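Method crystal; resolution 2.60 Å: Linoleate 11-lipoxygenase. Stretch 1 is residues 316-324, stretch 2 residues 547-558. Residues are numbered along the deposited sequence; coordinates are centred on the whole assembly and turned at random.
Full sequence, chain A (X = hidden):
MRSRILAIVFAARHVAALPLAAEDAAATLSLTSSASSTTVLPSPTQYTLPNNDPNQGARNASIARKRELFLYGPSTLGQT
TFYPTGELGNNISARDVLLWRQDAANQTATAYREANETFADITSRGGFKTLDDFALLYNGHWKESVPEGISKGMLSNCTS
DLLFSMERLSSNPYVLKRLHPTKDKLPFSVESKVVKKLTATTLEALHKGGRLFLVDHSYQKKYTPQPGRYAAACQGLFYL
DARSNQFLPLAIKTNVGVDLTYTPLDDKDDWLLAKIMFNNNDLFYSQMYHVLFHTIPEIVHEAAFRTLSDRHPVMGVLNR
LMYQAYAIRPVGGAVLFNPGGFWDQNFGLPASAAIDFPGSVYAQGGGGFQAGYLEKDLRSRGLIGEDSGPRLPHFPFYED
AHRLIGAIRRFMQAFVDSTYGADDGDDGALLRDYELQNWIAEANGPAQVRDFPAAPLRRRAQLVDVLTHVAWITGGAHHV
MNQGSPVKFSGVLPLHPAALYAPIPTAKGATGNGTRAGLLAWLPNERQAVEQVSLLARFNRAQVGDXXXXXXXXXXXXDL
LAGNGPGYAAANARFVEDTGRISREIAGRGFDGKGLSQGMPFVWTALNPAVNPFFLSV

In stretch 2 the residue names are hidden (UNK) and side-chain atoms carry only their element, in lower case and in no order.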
# COMPACT_ATOMS: atom_id res chain seq x y z
N GLY A 316 -2.95 10.35 -20.68
CA GLY A 316 -2.39 11.03 -19.53
C GLY A 316 -3.04 10.63 -18.22
O GLY A 316 -2.36 10.45 -17.21
N VAL A 317 -4.36 10.46 -18.22
CA VAL A 317 -4.99 10.00 -16.99
C VAL A 317 -4.63 8.53 -16.68
O VAL A 317 -4.40 8.15 -15.52
CB VAL A 317 -6.51 10.25 -17.08
CG1 VAL A 317 -7.28 9.58 -15.99
CG2 VAL A 317 -6.73 11.71 -17.02
N LEU A 318 -4.53 7.68 -17.71
CA LEU A 318 -4.13 6.30 -17.45
C LEU A 318 -2.70 6.23 -16.92
O LEU A 318 -2.43 5.51 -15.96
CB LEU A 318 -4.28 5.45 -18.70
CG LEU A 318 -5.70 5.05 -19.08
CD1 LEU A 318 -5.61 4.24 -20.31
CD2 LEU A 318 -6.35 4.25 -18.03
N ASN A 319 -1.79 7.00 -17.52
CA ASN A 319 -0.44 7.07 -16.97
C ASN A 319 -0.45 7.51 -15.53
O ASN A 319 0.28 6.95 -14.71
CB ASN A 319 0.43 8.03 -17.77
CG ASN A 319 0.94 7.40 -18.96
OD1 ASN A 319 0.90 6.20 -19.04
ND2 ASN A 319 1.38 8.18 -19.94
N ARG A 320 -1.24 8.51 -15.21
CA ARG A 320 -1.30 8.94 -13.82
C ARG A 320 -1.77 7.81 -12.91
O ARG A 320 -1.18 7.59 -11.85
CB ARG A 320 -2.22 10.15 -13.69
CG ARG A 320 -2.48 10.50 -12.26
CD ARG A 320 -1.34 11.28 -11.76
NE ARG A 320 -1.58 11.87 -10.46
CZ ARG A 320 -0.66 12.52 -9.76
NH1 ARG A 320 0.55 12.68 -10.25
NH2 ARG A 320 -0.96 13.03 -8.60
N LEU A 321 -2.81 7.08 -13.30
CA LEU A 321 -3.32 6.04 -12.41
C LEU A 321 -2.38 4.84 -12.32
O LEU A 321 -2.41 4.12 -11.33
CB LEU A 321 -4.70 5.57 -12.86
CG LEU A 321 -5.88 6.52 -12.86
CD1 LEU A 321 -6.91 5.89 -13.69
CD2 LEU A 321 -6.38 6.68 -11.48
N MET A 322 -1.57 4.59 -13.35
CA MET A 322 -0.63 3.49 -13.38
C MET A 322 0.76 3.92 -12.96
O MET A 322 1.75 3.27 -13.34
CB MET A 322 -0.58 2.88 -14.77
CG MET A 322 -1.86 2.31 -15.26
SD MET A 322 -2.41 0.98 -14.26
CE MET A 322 -3.78 1.87 -13.71
N TYR A 323 0.86 5.02 -12.23
CA TYR A 323 2.10 5.45 -11.65
C TYR A 323 2.78 4.28 -10.94
O TYR A 323 2.16 3.54 -10.18
CB TYR A 323 1.84 6.60 -10.69
CG TYR A 323 3.09 7.23 -10.15
CD1 TYR A 323 4.09 7.65 -10.99
CD2 TYR A 323 3.24 7.43 -8.79
CE1 TYR A 323 5.22 8.23 -10.49
CE2 TYR A 323 4.34 8.00 -8.29
CZ TYR A 323 5.34 8.41 -9.14
OH TYR A 323 6.48 8.99 -8.61
N GLN A 324 4.06 4.10 -11.25
CA GLN A 324 4.95 3.08 -10.71
C GLN A 324 4.45 1.66 -10.89
O GLN A 324 5.03 0.75 -10.32
CB GLN A 324 5.23 3.32 -9.23
CG GLN A 324 5.97 4.59 -8.95
CD GLN A 324 6.45 4.66 -7.53
OE1 GLN A 324 6.59 3.65 -6.87
NE2 GLN A 324 6.72 5.85 -7.05
N UNK A 547 3.59 13.28 0.54
CA UNK A 547 4.01 13.20 -0.85
C UNK A 547 2.96 13.73 -1.82
O UNK A 547 3.26 13.85 -3.02
c UNK A 547 7.74 8.23 -0.08
n UNK A 547 8.91 8.00 0.44
n UNK A 547 7.02 7.21 -0.51
c UNK A 547 4.38 11.76 -1.17
c UNK A 547 5.97 9.85 -0.71
c UNK A 547 5.63 11.28 -0.42
n UNK A 547 7.27 9.48 -0.16
N UNK A 548 1.76 14.08 -1.34
CA UNK A 548 0.62 14.47 -2.16
C UNK A 548 0.25 13.40 -3.19
O UNK A 548 -0.10 13.70 -4.33
n UNK A 548 1.79 18.08 1.58
c UNK A 548 0.85 15.83 -2.82
c UNK A 548 0.49 17.02 -1.92
c UNK A 548 0.94 18.10 0.34
c UNK A 548 1.50 17.21 -0.78
N UNK A 549 0.26 12.14 -2.75
CA UNK A 549 0.02 10.97 -3.59
C UNK A 549 -1.18 10.14 -3.12
O UNK A 549 -1.34 8.99 -3.52
c UNK A 549 3.67 9.86 -4.29
c UNK A 549 1.28 10.10 -3.65
o UNK A 549 3.89 9.18 -3.28
c UNK A 549 2.43 10.70 -4.40
n UNK A 549 4.51 9.89 -5.32
N UNK A 550 -2.00 10.72 -2.29
CA UNK A 550 -3.28 10.24 -1.81
C UNK A 550 -4.32 10.23 -2.93
O UNK A 550 -4.16 10.87 -3.97
c UNK A 550 -5.07 11.37 -0.51
o UNK A 550 -3.18 10.56 0.56
c UNK A 550 -3.66 11.14 -0.64
N UNK A 551 -5.39 9.44 -2.73
CA UNK A 551 -6.47 9.35 -3.70
C UNK A 551 -7.15 10.68 -3.97
O UNK A 551 -7.64 10.92 -5.08
c UNK A 551 -6.89 7.00 -3.07
c UNK A 551 -8.70 8.31 -4.20
c UNK A 551 -7.51 8.33 -3.24
N UNK A 552 -7.22 11.57 -2.99
CA UNK A 552 -7.76 12.89 -3.29
C UNK A 552 -6.92 13.68 -4.30
O UNK A 552 -7.46 14.51 -5.02
c UNK A 552 -8.80 13.75 0.22
c UNK A 552 -9.52 16.06 0.61
c UNK A 552 -8.43 12.88 -0.96
n UNK A 552 -9.09 16.01 1.86
c UNK A 552 -7.92 13.69 -2.03
n UNK A 552 -9.38 15.00 -0.20
n UNK A 552 -10.07 17.17 0.19
N UNK A 553 -5.61 13.46 -4.35
CA UNK A 553 -4.73 14.14 -5.30
C UNK A 553 -4.59 13.38 -6.60
O UNK A 553 -3.71 13.70 -7.39
o UNK A 553 -3.86 15.92 -2.99
o UNK A 553 -2.84 14.06 -2.37
c UNK A 553 -3.32 14.37 -4.72
c UNK A 553 -3.34 14.81 -3.26
N UNK A 554 -5.43 12.36 -6.82
CA UNK A 554 -5.23 11.49 -7.97
C UNK A 554 -5.20 12.26 -9.28
O UNK A 554 -4.38 11.96 -10.15
c UNK A 554 -6.30 10.42 -8.05
N UNK A 555 -6.08 13.24 -9.45
CA UNK A 555 -6.21 13.91 -10.74
C UNK A 555 -5.62 15.29 -10.72
O UNK A 555 -5.76 16.04 -11.69
c UNK A 555 -8.31 12.62 -11.14
c UNK A 555 -9.39 10.12 -11.03
c UNK A 555 -8.43 10.40 -11.94
c UNK A 555 -9.81 11.10 -10.16
c UNK A 555 -9.27 12.34 -10.21
c UNK A 555 -7.68 13.95 -11.17
c UNK A 555 -7.89 11.64 -11.99
N UNK A 556 -4.90 15.62 -9.65
CA UNK A 556 -4.39 16.93 -9.36
C UNK A 556 -2.95 17.06 -9.75
O UNK A 556 -2.26 17.92 -9.22
c UNK A 556 -4.56 17.21 -7.88
N UNK A 557 -2.45 16.20 -10.61
CA UNK A 557 -1.11 16.35 -11.11
C UNK A 557 -0.97 17.65 -11.88
O UNK A 557 -1.73 17.89 -12.82
c UNK A 557 -0.77 15.21 -12.05
N UNK A 558 0.04 18.46 -11.58
CA UNK A 558 0.20 19.75 -12.28
C UNK A 558 0.23 19.65 -13.79
O UNK A 558 -0.33 20.52 -14.46
c UNK A 558 1.51 20.28 -11.71
c UNK A 558 1.08 18.26 -10.56
c UNK A 558 1.59 19.64 -10.35

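Position 547 carries three carbons, a nitrogen, and a carbon bearing two more nitrogens. That guanidinium pattern identifies Arg-547, whose side chain is out of reach of stretch 1 and bonds elsewhere in the structure. Position 548 has four carbons in a row ending in nitrogen; the end of this chain leads away from stretch 1, while the backbone O lies 4.4 Å from Arg-320 NH2. The unbranched amine is that of Lys-548. At 549 there are three carbons, the third carrying one oxygen and one nitrogen, and the nitrogen approaches the edge of the Tyr-323 ring. The chain length and terminal amide give Gln-549, whose NE2 sits 3.5 Å from Tyr-323 CE2, near the plane of the ring.

Position 550 shows one carbon bearing an oxygen and a carbon, out of reach of stretch 1, hence Thr-550. At 551 one carbon carries two others, also out of reach; this beta-branched hydrocarbon is Val-551. Position 552 repeats the three-carbon, nitrogen, guanidinium-carbon pattern and is Arg-552, directed to partners elsewhere in the structure.

Two carbons, the second carrying two oxygens, occupy 553. The carboxylate end leads away from stretch 1; the contact is made by the backbone O, which accepts from Arg-320 NH2. Shape alone would also allow Asn, but both terminal atoms are oxygen, so the residue is Asp-553. Position 554 has a single carbon, again contributes its backbone O, and is Ala-554.

Position 555 has one carbon followed by a ring of six carbons with no hydroxyl oxygen. Its CA-to-CB bond points away, yet chi1 of -52° (m) brings the ring back to Val-317 and Leu-321. This is Phe-555, with CE1 4.3 Å from both Val-317 CG1 and Leu-321 CD2. Position 556 has one carbon, pointing away: Ala-556. At 557 the side chain is a single carbon, CB, pointing toward stretch 1 and lying 3.4 Å from Arg-320 NH1 over one guanidinium face; this is Ala-557. Three carbons at 558 close a ring onto the backbone nitrogen and make no contact, which defines Pro-558.

Arg-320 organises the contact, with 100 Å² covered by stretch 2. Its NE donates to Ala-554 O at 2.8 Å (152°), and its NH2 donates to Asp-553 O at 3.1 Å (153°). Both acceptors lie near the guanidinium plane, where the N-H bonds point. The type I turn from Asp-553 to Ala-556 holds Asp-553 O in a second role, since it also accepts from Ala-556 N at 3.2 Å. One helical turn apart, Val-317 and Leu-321 add apolar packing against Phe-555. The 362 Å² buried thus combines directed bonds to backbone carbonyls with a small hydrophobic patch.

Stretch 2 547-558: RKQTVRDAFAAP
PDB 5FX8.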